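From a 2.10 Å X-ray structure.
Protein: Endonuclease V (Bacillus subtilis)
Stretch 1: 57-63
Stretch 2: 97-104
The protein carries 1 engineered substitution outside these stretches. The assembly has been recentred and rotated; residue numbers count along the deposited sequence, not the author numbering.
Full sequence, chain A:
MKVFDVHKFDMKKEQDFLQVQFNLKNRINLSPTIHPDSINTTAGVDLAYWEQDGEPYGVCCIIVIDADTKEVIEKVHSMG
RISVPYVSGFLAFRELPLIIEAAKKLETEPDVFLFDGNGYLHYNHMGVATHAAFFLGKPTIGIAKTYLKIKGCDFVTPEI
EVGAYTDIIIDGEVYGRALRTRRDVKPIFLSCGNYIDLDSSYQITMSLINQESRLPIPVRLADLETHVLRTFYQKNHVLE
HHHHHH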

# COMPACT_ATOMS: atom_id res chain seq x y z
N TYR A 57 11.46 7.32 -13.85
CA TYR A 57 11.22 8.16 -12.68
C TYR A 57 9.97 7.74 -11.92
O TYR A 57 9.16 6.94 -12.40
N GLY A 58 9.81 8.29 -10.72
CA GLY A 58 8.66 7.96 -9.91
C GLY A 58 8.29 9.05 -8.93
O GLY A 58 9.16 9.76 -8.40
N VAL A 59 7.00 9.21 -8.70
CA VAL A 59 6.51 10.21 -7.76
C VAL A 59 5.56 9.55 -6.76
O VAL A 59 4.56 8.94 -7.14
N CYS A 60 5.89 9.68 -5.48
CA CYS A 60 5.06 9.12 -4.43
C CYS A 60 4.29 10.23 -3.73
O CYS A 60 4.88 11.22 -3.32
N CYS A 61 2.98 10.05 -3.62
CA CYS A 61 2.14 11.02 -2.95
C CYS A 61 1.50 10.38 -1.73
O CYS A 61 1.08 9.23 -1.76
N ILE A 62 1.44 11.15 -0.65
CA ILE A 62 0.82 10.70 0.58
C ILE A 62 -0.27 11.72 0.86
O ILE A 62 -0.01 12.92 0.93
N ILE A 63 -1.50 11.24 0.99
CA ILE A 63 -2.64 12.10 1.27
C ILE A 63 -3.14 11.72 2.65
O ILE A 63 -3.48 10.56 2.88
N PRO A 97 12.42 3.97 -0.92
CA PRO A 97 13.16 5.23 -0.80
C PRO A 97 12.27 6.46 -1.01
O PRO A 97 12.31 7.41 -0.22
N LEU A 98 11.46 6.44 -2.06
CA LEU A 98 10.56 7.56 -2.31
C LEU A 98 9.45 7.63 -1.26
O LEU A 98 9.01 8.72 -0.88
N ILE A 99 9.00 6.47 -0.80
CA ILE A 99 7.95 6.41 0.21
C ILE A 99 8.43 7.00 1.52
O ILE A 99 7.74 7.81 2.16
N ILE A 100 9.64 6.62 1.92
CA ILE A 100 10.22 7.10 3.16
C ILE A 100 10.45 8.61 3.08
O ILE A 100 10.17 9.33 4.03
N GLU A 101 10.97 9.06 1.94
CA GLU A 101 11.23 10.48 1.74
C GLU A 101 9.97 11.31 1.94
O GLU A 101 9.99 12.35 2.61
N ALA A 102 8.87 10.86 1.34
CA ALA A 102 7.59 11.55 1.43
C ALA A 102 7.10 11.54 2.87
O ALA A 102 6.70 12.57 3.40
N ALA A 103 7.13 10.36 3.50
CA ALA A 103 6.69 10.23 4.88
C ALA A 103 7.45 11.18 5.81
O ALA A 103 6.88 11.70 6.77
N LYS A 104 8.72 11.39 5.51
CA LYS A 104 9.56 12.28 6.32
C LYS A 104 9.12 13.74 6.21
O LYS A 104 9.44 14.56 7.07

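The most unusual feature of this contact is a strand position with no side chain at all: at Gly58 the helix reaches the strand backbone itself, with Leu98 CD1 lying 3.3 Å from Gly58 O. A CB built on Gly58 would point toward the helix and sit only 3.3 Å from Leu98 CD1, so glycine leaves the space that the leucine methyl needs. Leu98 points toward the strand in the m, t rotamer (chi1 -76°, chi2 174°).

Alternation along the strand selects the other inward residues. Cys60 and Ile62 point toward the helix, whereas Val59 and Cys61 point away. Cys60, chi1 t, lies where the backbones come nearest, its CA 6.1 Å from the CA of Leu98. A small side chain suits so close an approach: Cys60 CB is 4.1 Å from Leu98 CB, while the sulfur reaches further along the helix, with Cys60 SG 3.9 Å from Ile99 CA and 4.1 Å from Ala102 CB. Ile99 points sideways (m, t), yet its CG1 still comes within 4.2 Å of Cys60 SG.

Ile62 is longer, and its m, t rotamer extends CD1 to the helix. There Ile62 CD1 packs 3.7 Å from Ala102 CB and 4.1 Å from Ala103 CB, and approaches the backbone at Ala103 N, 3.5 Å away. Ala103 N is already satisfied within the helix, donating to Ile99 O at 2.9 Å. The short alanine side chains let the isoleucine methyl come this near to the helix backbone.

No hydrogen bond joins the two stretches; their contact rests on apolar packing. Charge stays on the helix, outside this contact, where Lys104 NZ and Glu101 OE2 form a long salt bridge of 3.7 Å. The strand and helix run at 40° to one another, their axes approaching to 8.0 Å.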

# COMPACT_ATOMS: atom_id res chain seq x y z
CB TYR A 57 11.06 9.63 -13.09
CG TYR A 57 12.34 10.30 -13.51
CD1 TYR A 57 12.91 10.04 -14.76
CD2 TYR A 57 12.99 11.21 -12.68
CE1 TYR A 57 14.09 10.67 -15.17
CE2 TYR A 57 14.16 11.84 -13.07
CZ TYR A 57 14.71 11.57 -14.32
OH TYR A 57 15.86 12.20 -14.71
CB VAL A 59 5.74 11.33 -8.48
CG1 VAL A 59 5.25 12.35 -7.46
CG2 VAL A 59 6.63 12.00 -9.50
CB CYS A 60 5.91 8.38 -3.39
SG CYS A 60 4.99 7.96 -1.88
CB CYS A 61 1.01 11.51 -3.86
SG CYS A 61 1.50 12.58 -5.23
CB ILE A 62 1.81 10.66 1.76
CG1 ILE A 62 2.86 9.58 1.52
CG2 ILE A 62 1.06 10.39 3.06
CD1 ILE A 62 3.91 9.48 2.62
CB ILE A 63 -3.78 11.87 0.27
CG1 ILE A 63 -3.26 11.96 -1.16
CG2 ILE A 63 -4.89 12.89 0.51
CD1 ILE A 63 -2.68 13.32 -1.52
CB PRO A 97 14.25 5.09 -1.86
CG PRO A 97 14.55 3.61 -1.81
CD PRO A 97 13.14 3.02 -1.78
CB LEU A 98 9.93 7.45 -3.71
CG LEU A 98 10.87 7.82 -4.87
CD1 LEU A 98 10.20 7.52 -6.19
CD2 LEU A 98 11.23 9.29 -4.76
CB ILE A 99 7.49 4.96 0.45
CG1 ILE A 99 6.96 4.37 -0.86
CG2 ILE A 99 6.40 4.93 1.54
CD1 ILE A 99 6.56 2.90 -0.77
CB ILE A 100 11.56 6.41 3.44
CG1 ILE A 100 11.38 4.89 3.40
CG2 ILE A 100 12.11 6.85 4.79
CD1 ILE A 100 10.28 4.40 4.31
CB GLU A 101 11.77 10.73 0.33
CG GLU A 101 13.25 11.02 0.29
CD GLU A 101 13.64 12.13 1.24
OE1 GLU A 101 13.02 13.22 1.17
OE2 GLU A 101 14.56 11.92 2.06
CB ALA A 102 6.57 10.87 0.51
CB ALA A 103 6.86 8.78 5.35
CB LYS A 104 11.03 12.12 5.91
CG LYS A 104 11.55 10.72 6.21
CD LYS A 104 12.83 10.37 5.48
CE LYS A 104 14.05 10.95 6.14
NZ LYS A 104 15.27 10.51 5.41